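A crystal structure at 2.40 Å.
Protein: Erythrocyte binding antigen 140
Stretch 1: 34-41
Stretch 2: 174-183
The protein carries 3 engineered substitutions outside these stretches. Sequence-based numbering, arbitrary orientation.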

# COMPACT_ATOMS: atom_id res chain seq x y z
N VAL A 34 2.74 -3.18 -28.62
CA VAL A 34 1.47 -2.66 -29.12
C VAL A 34 0.33 -3.12 -28.22
O VAL A 34 0.43 -4.16 -27.56
CB VAL A 34 1.17 -3.12 -30.56
CG1 VAL A 34 2.14 -2.49 -31.54
CG2 VAL A 34 1.22 -4.64 -30.66
N CYS A 35 -0.75 -2.34 -28.19
CA CYS A 35 -1.93 -2.68 -27.41
C CYS A 35 -3.12 -2.88 -28.34
O CYS A 35 -3.58 -1.95 -28.99
CB CYS A 35 -2.26 -1.57 -26.41
SG CYS A 35 -1.02 -1.35 -25.11
N VAL A 36 -3.61 -4.12 -28.38
CA VAL A 36 -4.70 -4.48 -29.27
C VAL A 36 -5.99 -4.69 -28.48
O VAL A 36 -5.98 -5.27 -27.40
CB VAL A 36 -4.37 -5.77 -30.03
CG1 VAL A 36 -5.48 -6.12 -31.01
CG2 VAL A 36 -3.04 -5.63 -30.75
N PRO A 37 -7.12 -4.20 -29.02
CA PRO A 37 -8.40 -4.43 -28.34
C PRO A 37 -8.90 -5.85 -28.56
O PRO A 37 -8.71 -6.42 -29.63
CB PRO A 37 -9.33 -3.42 -29.01
CG PRO A 37 -8.77 -3.24 -30.37
CD PRO A 37 -7.28 -3.40 -30.24
N ASP A 38 -9.52 -6.44 -27.54
CA ASP A 38 -10.02 -7.80 -27.65
C ASP A 38 -11.02 -7.89 -28.80
O ASP A 38 -11.17 -8.94 -29.43
CB ASP A 38 -10.66 -8.23 -26.33
CG ASP A 38 -10.66 -9.73 -26.15
OD1 ASP A 38 -9.78 -10.40 -26.73
OD2 ASP A 38 -11.53 -10.25 -25.42
N ARG A 39 -11.70 -6.79 -29.08
CA ARG A 39 -12.65 -6.76 -30.18
C ARG A 39 -11.95 -7.12 -31.49
O ARG A 39 -12.50 -7.84 -32.32
CB ARG A 39 -13.31 -5.38 -30.31
CG ARG A 39 -14.31 -5.29 -31.47
CD ARG A 39 -14.63 -3.85 -31.83
NE ARG A 39 -13.43 -3.04 -31.92
CZ ARG A 39 -12.55 -3.08 -32.92
NH1 ARG A 39 -12.73 -3.89 -33.94
NH2 ARG A 39 -11.49 -2.29 -32.88
N LYS A 40 -10.73 -6.62 -31.66
CA LYS A 40 -9.94 -6.91 -32.85
C LYS A 40 -9.42 -8.35 -32.82
O LYS A 40 -9.41 -9.03 -33.84
CB LYS A 40 -8.76 -5.94 -32.96
CG LYS A 40 -7.79 -6.26 -34.10
CD LYS A 40 -8.49 -6.22 -35.45
CE LYS A 40 -7.51 -6.28 -36.61
NZ LYS A 40 -6.81 -7.59 -36.69
N ILE A 41 -9.00 -8.81 -31.65
CA ILE A 41 -8.53 -10.18 -31.50
C ILE A 41 -9.59 -11.18 -31.95
O ILE A 41 -9.27 -12.21 -32.54
CB ILE A 41 -8.11 -10.46 -30.04
CG1 ILE A 41 -6.82 -9.71 -29.72
CG2 ILE A 41 -7.90 -11.96 -29.81
CD1 ILE A 41 -6.47 -9.71 -28.26
N PRO A 174 -6.42 6.27 -40.25
CA PRO A 174 -5.40 5.31 -39.80
C PRO A 174 -5.89 4.51 -38.60
O PRO A 174 -6.63 5.04 -37.77
CB PRO A 174 -4.24 6.22 -39.41
CG PRO A 174 -4.40 7.42 -40.28
CD PRO A 174 -5.88 7.63 -40.41
N GLN A 175 -5.46 3.25 -38.51
CA GLN A 175 -5.93 2.38 -37.44
C GLN A 175 -5.64 2.96 -36.06
O GLN A 175 -6.49 2.91 -35.17
CB GLN A 175 -5.28 0.99 -37.55
CG GLN A 175 -5.71 0.05 -36.45
CD GLN A 175 -5.11 -1.33 -36.58
OE1 GLN A 175 -3.90 -1.50 -36.44
NE2 GLN A 175 -5.95 -2.32 -36.84
N ILE A 176 -4.44 3.50 -35.89
CA ILE A 176 -4.02 3.97 -34.58
C ILE A 176 -4.85 5.16 -34.10
O ILE A 176 -5.04 5.34 -32.90
CB ILE A 176 -2.53 4.36 -34.58
CG1 ILE A 176 -2.05 4.54 -33.14
CG2 ILE A 176 -2.30 5.62 -35.40
CD1 ILE A 176 -0.57 4.64 -33.02
N ASN A 177 -5.32 5.97 -35.04
CA ASN A 177 -6.22 7.06 -34.69
C ASN A 177 -7.53 6.48 -34.16
O ASN A 177 -8.03 6.90 -33.11
CB ASN A 177 -6.47 7.96 -35.90
CG ASN A 177 -5.20 8.62 -36.42
OD1 ASN A 177 -4.11 8.05 -36.35
ND2 ASN A 177 -5.33 9.84 -36.95
N LEU A 178 -8.08 5.51 -34.89
CA LEU A 178 -9.33 4.87 -34.50
C LEU A 178 -9.18 4.12 -33.18
O LEU A 178 -10.08 4.15 -32.35
CB LEU A 178 -9.81 3.92 -35.60
CG LEU A 178 -10.17 4.57 -36.93
CD1 LEU A 178 -10.51 3.53 -37.99
CD2 LEU A 178 -11.31 5.55 -36.75
N TRP A 179 -8.04 3.46 -32.98
CA TRP A 179 -7.83 2.70 -31.75
C TRP A 179 -7.72 3.62 -30.54
O TRP A 179 -8.32 3.36 -29.50
CB TRP A 179 -6.58 1.82 -31.85
CG TRP A 179 -6.82 0.54 -32.59
CD1 TRP A 179 -7.88 0.24 -33.39
CD2 TRP A 179 -5.97 -0.62 -32.59
NE1 TRP A 179 -7.74 -1.03 -33.90
CE2 TRP A 179 -6.58 -1.58 -33.42
CE3 TRP A 179 -4.76 -0.93 -31.97
CZ2 TRP A 179 -6.02 -2.83 -33.65
CZ3 TRP A 179 -4.21 -2.18 -32.20
CH2 TRP A 179 -4.83 -3.11 -33.03
N ILE A 180 -6.97 4.71 -30.68
CA ILE A 180 -6.85 5.67 -29.60
C ILE A 180 -8.23 6.19 -29.19
O ILE A 180 -8.56 6.24 -28.00
CB ILE A 180 -5.92 6.84 -29.99
CG1 ILE A 180 -4.46 6.39 -29.93
CG2 ILE A 180 -6.12 8.03 -29.06
CD1 ILE A 180 -3.45 7.46 -30.30
N LYS A 181 -9.04 6.55 -30.17
CA LYS A 181 -10.39 7.05 -29.91
C LYS A 181 -11.22 6.01 -29.17
O LYS A 181 -11.91 6.33 -28.20
CB LYS A 181 -11.09 7.41 -31.23
CG LYS A 181 -10.71 8.77 -31.80
CD LYS A 181 -10.88 8.78 -33.31
CE LYS A 181 -11.32 10.12 -33.83
NZ LYS A 181 -11.52 10.06 -35.31
N GLU A 182 -11.18 4.77 -29.65
CA GLU A 182 -11.94 3.69 -29.04
C GLU A 182 -11.47 3.48 -27.61
O GLU A 182 -12.27 3.41 -26.68
CB GLU A 182 -11.79 2.39 -29.85
CG GLU A 182 -12.58 1.21 -29.26
CD GLU A 182 -12.36 -0.10 -30.01
OE1 GLU A 182 -11.49 -0.14 -30.91
OE2 GLU A 182 -13.06 -1.08 -29.70
N TRP A 183 -10.15 3.40 -27.44
CA TRP A 183 -9.56 3.18 -26.12
C TRP A 183 -9.97 4.29 -25.16
O TRP A 183 -10.32 4.02 -24.01
CB TRP A 183 -8.04 3.12 -26.22
CG TRP A 183 -7.40 2.87 -24.90
CD1 TRP A 183 -7.01 1.67 -24.39
CD2 TRP A 183 -7.09 3.85 -23.91
NE1 TRP A 183 -6.47 1.83 -23.14
CE2 TRP A 183 -6.51 3.16 -22.82
CE3 TRP A 183 -7.25 5.23 -23.83
CZ2 TRP A 183 -6.09 3.82 -21.67
CZ3 TRP A 183 -6.83 5.88 -22.68
CH2 TRP A 183 -6.25 5.18 -21.62

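The most striking feature of this contact is a proline poised over a tryptophan face, CD foremost: Pro37 CD sits 3.5 Å from the centroid of the six-membered ring of Trp179 and only 5° off the ring normal, a CH-pi interaction in which the CD methylene faces the pi cloud almost squarely. CD is bonded to the proline nitrogen, which leaves its hydrogens slightly polarized and suited to an electron-rich face. Pro37 ends a strand and occupies the N-cap position of the helix that follows, so the chain turns directly beside the indole; here the two backbones come closest in register, with Pro37 CA 7.9 Å from Trp179 CA. Trp179 is the hub of the contact, with the largest area covered by the other stretch. Its ring also meets Val36, whose CG1 lies 3.7 Å from Trp179 CH2, and the aliphatic part of Lys40, whose CG lies 3.9 Å from Trp179 CZ2. The carbonyl of Cys35 approaches obliquely, its O 3.3 Å from Trp179 CZ3. The polar part of the contact is a two-pronged salt bridge between Arg39 and Glu182. Arg39 NE donates to Glu182 OE2 at 3.0 Å, with an N-H...O angle of 175°, and Arg39 NH2 donates to Glu182 OE1 at 2.9 Å and 162°. Both bonds are close to linear because the carboxylate meets the edge of the guanidinium near its plane, pairing two oxygens with two nitrogens. Glu182 reaches out in an extended conformation, with chi1 and chi2 both t, whereas Arg39 bends at chi3 (p). Trp179 and Glu182, three residues apart on one helix, both direct their CA-to-CB bonds toward the other stretch, so a single side of that helix supplies both the aromatic platform and the acid. The strand and this helix cross at 67°.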